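Local coordinates for protein fructose-bisphosphate aldolase (PDB 4MOZ) that belongs to the DeoC/LacD family of aldolases, enzymes built on a closed eight-stranded TIM barrel, and assembles from several copies of the same chain, at residues V110-Q114 / D115-S119. Sequence-based numbering, arbitrary orientation.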
ATOM      1  N   VAL C 110      19.906   7.374  10.107  1.00 22.44           N
ATOM      2  CA  VAL C 110      20.000   7.732   8.703  1.00 23.33           C
ATOM      3  C   VAL C 110      20.011   9.252   8.627  1.00 23.75           C
ATOM      4  O   VAL C 110      19.024   9.899   8.975  1.00 26.63           O
ATOM      5  CB  VAL C 110      18.826   7.149   7.870  1.00 24.43           C
ATOM      6  CG1 VAL C 110      18.909   7.604   6.414  1.00 23.01           C
ATOM      7  CG2 VAL C 110      18.807   5.630   7.948  1.00 21.75           C
ATOM      8  N   LYS C 111      21.131   9.818   8.191  1.00 22.67           N
ATOM      9  CA  LYS C 111      21.249  11.269   8.051  1.00 23.87           C
ATOM     10  C   LYS C 111      20.632  11.735   6.738  1.00 23.90           C
ATOM     11  O   LYS C 111      20.545  10.966   5.785  1.00 24.81           O
ATOM     12  CB  LYS C 111      22.714  11.719   8.138  1.00 25.37           C
ATOM     13  CG  LYS C 111      23.487  11.178   9.337  1.00 27.17           C
ATOM     14  CD  LYS C 111      22.876  11.602  10.665  1.00 28.84           C
ATOM     15  CE  LYS C 111      23.663  11.023  11.833  1.00 31.97           C
ATOM     16  NZ  LYS C 111      23.049  11.372  13.142  1.00 35.74           N
ATOM     17  N   THR C 112      20.208  12.995   6.705  1.00 22.77           N
ATOM     18  CA  THR C 112      19.619  13.628   5.523  1.00 23.53           C
ATOM     19  C   THR C 112      20.455  13.433   4.258  1.00 24.65           C
ATOM     20  O   THR C 112      19.912  13.124   3.193  1.00 25.08           O
ATOM     21  CB  THR C 112      19.391  15.133   5.776  1.00 24.96           C
ATOM     22  OG1 THR C 112      18.494  15.282   6.883  1.00 25.12           O
ATOM     23  CG2 THR C 112      18.798  15.838   4.539  1.00 24.48           C
ATOM     24  N   ALA C 113      21.770  13.604   4.387  1.00 25.30           N
ATOM     25  CA  ALA C 113      22.711  13.420   3.274  1.00 26.42           C
ATOM     26  C   ALA C 113      22.604  12.037   2.619  1.00 26.70           C
ATOM     27  O   ALA C 113      22.847  11.896   1.418  1.00 29.46           O
ATOM     28  CB  ALA C 113      24.140  13.691   3.735  1.00 25.86           C
ATOM     29  N   GLN C 114      22.240  11.029   3.413  1.00 25.68           N
ATOM     30  CA  GLN C 114      22.019   9.676   2.907  1.00 25.29           C
ATOM     31  C   GLN C 114      20.632   9.549   2.276  1.00 25.38           C
ATOM     32  O   GLN C 114      20.502   9.056   1.153  1.00 25.81           O
ATOM     33  CB  GLN C 114      22.191   8.628   4.018  1.00 23.59           C
ATOM     34  CG  GLN C 114      21.931   7.197   3.554  1.00 23.90           C
ATOM     35  CD  GLN C 114      21.862   6.181   4.685  1.00 23.15           C
ATOM     36  OE1 GLN C 114      22.390   6.403   5.776  1.00 24.32           O
ATOM     37  NE2 GLN C 114      21.217   5.048   4.420  1.00 20.79           N
ATOM     38  N   ASP C 115      19.608   9.982   3.010  1.00 25.79           N
ATOM     39  CA  ASP C 115      18.218   9.903   2.555  1.00 27.79           C
ATOM     40  C   ASP C 115      17.364  10.896   3.340  1.00 26.74           C
ATOM     41  O   ASP C 115      17.566  11.081   4.541  1.00 27.19           O
ATOM     42  CB  ASP C 115      17.675   8.476   2.736  1.00 29.16           C
ATOM     43  CG  ASP C 115      16.454   8.172   1.852  1.00 33.43           C
ATOM     44  OD1 ASP C 115      16.225   8.861   0.829  1.00 33.57           O
ATOM     45  OD2 ASP C 115      15.720   7.214   2.182  1.00 38.71           O
ATOM     46  N   ASP C 116      16.421  11.538   2.654  1.00 25.75           N
ATOM     47  CA  ASP C 116      15.465  12.443   3.288  1.00 25.51           C
ATOM     48  C   ASP C 116      14.699  11.730   4.411  1.00 23.99           C
ATOM     49  O   ASP C 116      14.469  10.526   4.329  1.00 24.15           O
ATOM     50  CB  ASP C 116      14.487  12.995   2.245  1.00 24.23           C
ATOM     51  CG  ASP C 116      15.031  14.206   1.505  1.00 25.99           C
ATOM     52  OD1 ASP C 116      16.171  14.645   1.772  1.00 28.75           O
ATOM     53  OD2 ASP C 116      14.305  14.734   0.644  1.00 27.99           O
ATOM     54  N   PRO C 117      14.300  12.472   5.458  1.00 23.38           N
ATOM     55  CA  PRO C 117      13.667  11.828   6.612  1.00 23.55           C
ATOM     56  C   PRO C 117      12.215  11.410   6.384  1.00 22.67           C
ATOM     57  O   PRO C 117      11.476  12.065   5.636  1.00 22.63           O
ATOM     58  CB  PRO C 117      13.732  12.909   7.694  1.00 22.56           C
ATOM     59  CG  PRO C 117      13.691  14.194   6.932  1.00 24.20           C
ATOM     60  CD  PRO C 117      14.418  13.934   5.636  1.00 24.00           C
ATOM     61  N   TYR C 118      11.835  10.311   7.032  1.00 20.62           N
ATOM     62  CA  TYR C 118      10.450   9.886   7.120  1.00 22.15           C
ATOM     63  C   TYR C 118      10.184   9.304   8.511  1.00 22.50           C
ATOM     64  O   TYR C 118      10.894   8.405   8.968  1.00 22.78           O
ATOM     65  CB  TYR C 118      10.111   8.870   6.019  1.00 21.71           C
ATOM     66  CG  TYR C 118       8.762   8.192   6.198  1.00 22.07           C
ATOM     67  CD1 TYR C 118       7.617   8.934   6.498  1.00 22.80           C
ATOM     68  CD2 TYR C 118       8.626   6.812   6.050  1.00 21.73           C
ATOM     69  CE1 TYR C 118       6.388   8.321   6.668  1.00 24.41           C
ATOM     70  CE2 TYR C 118       7.392   6.187   6.213  1.00 22.99           C
ATOM     71  CZ  TYR C 118       6.278   6.948   6.525  1.00 24.22           C
ATOM     72  OH  TYR C 118       5.045   6.352   6.692  1.00 26.50           O
ATOM     73  N   SER C 119       9.169   9.840   9.182  1.00 24.91           N
ATOM     74  CA  SER C 119       8.728   9.322  10.479  1.00 24.28           C
ATOM     75  C   SER C 119       7.319   8.734  10.341  1.00 22.72           C
ATOM     76  O   SER C 119       6.356   9.474  10.129  1.00 24.10           O
ATOM     77  CB  SER C 119       8.793  10.420  11.545  1.00 25.08           C
ATOM     78  OG  SER C 119       8.260   9.980  12.778  1.00 24.80           O
TER
HETATM   79  O   HOH W   1      16.929  10.989   7.224  1.00 27.94           O
HETATM   80  O   HOH W   2      18.605  13.614   0.791  1.00 25.86           O
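A single helical turn in the long loop between strand 99-102 and helix 125-132 of the TIM barrel brings Lys-111 and Asp-115 together through the backbone. The amide N of Asp-115 donates to the carbonyl O of Lys-111 at 3.1 Å, nearly straight (168°) and in the carbonyl plane. The same oxygen accepts from Gln-114 N (2.9 Å), so two amide donors grip it and close the turn. Thr-112, Ala-113 and Gln-114 have helical backbone angles; Asp-115 then swings to an extended conformation and leads the chain away.

Val-110 and Asp-115 lie side by side, pointing the same way. With CG1 of the valine anti to its own N (chi1 177°), that methyl packs on the aspartate's methylene, CG1 to CB 4.0 Å, while the carboxylate turns away from the valine, toward Tyr-151, whose hydroxyl hydrogen-bonds OD2. Valine's compact branch suits this spot, offering a methyl without a polar end to satisfy. One water sits between Val-110 O (2.9 Å) and Asp-115 O (2.8 Å), close enough to bond either. A second donates to both Thr-112 O and OD1 of Asp-116, 2.8 Å from each, linking the turn to the carboxylate. The CG2 methyl of Thr-112 comes within 4.0 Å of that OD1, the two side chains slanting across each other. Asp-116 itself is buried, and its carboxylate is satisfied by the backbone amides of Glu-150 (to OD2) and Lys-182 (to OD1).

Pro-117, rigid and without an amide hydrogen, continues the extended run. While Gln-114, extended beyond CG, sends NE2 to Glu-150 of the second subunit, Pro-117 rests on Tyr-146 and, farther along, Tyr-118 lies against Thr-154 and Met-155 of helix 152-168, which follows strand 138-145.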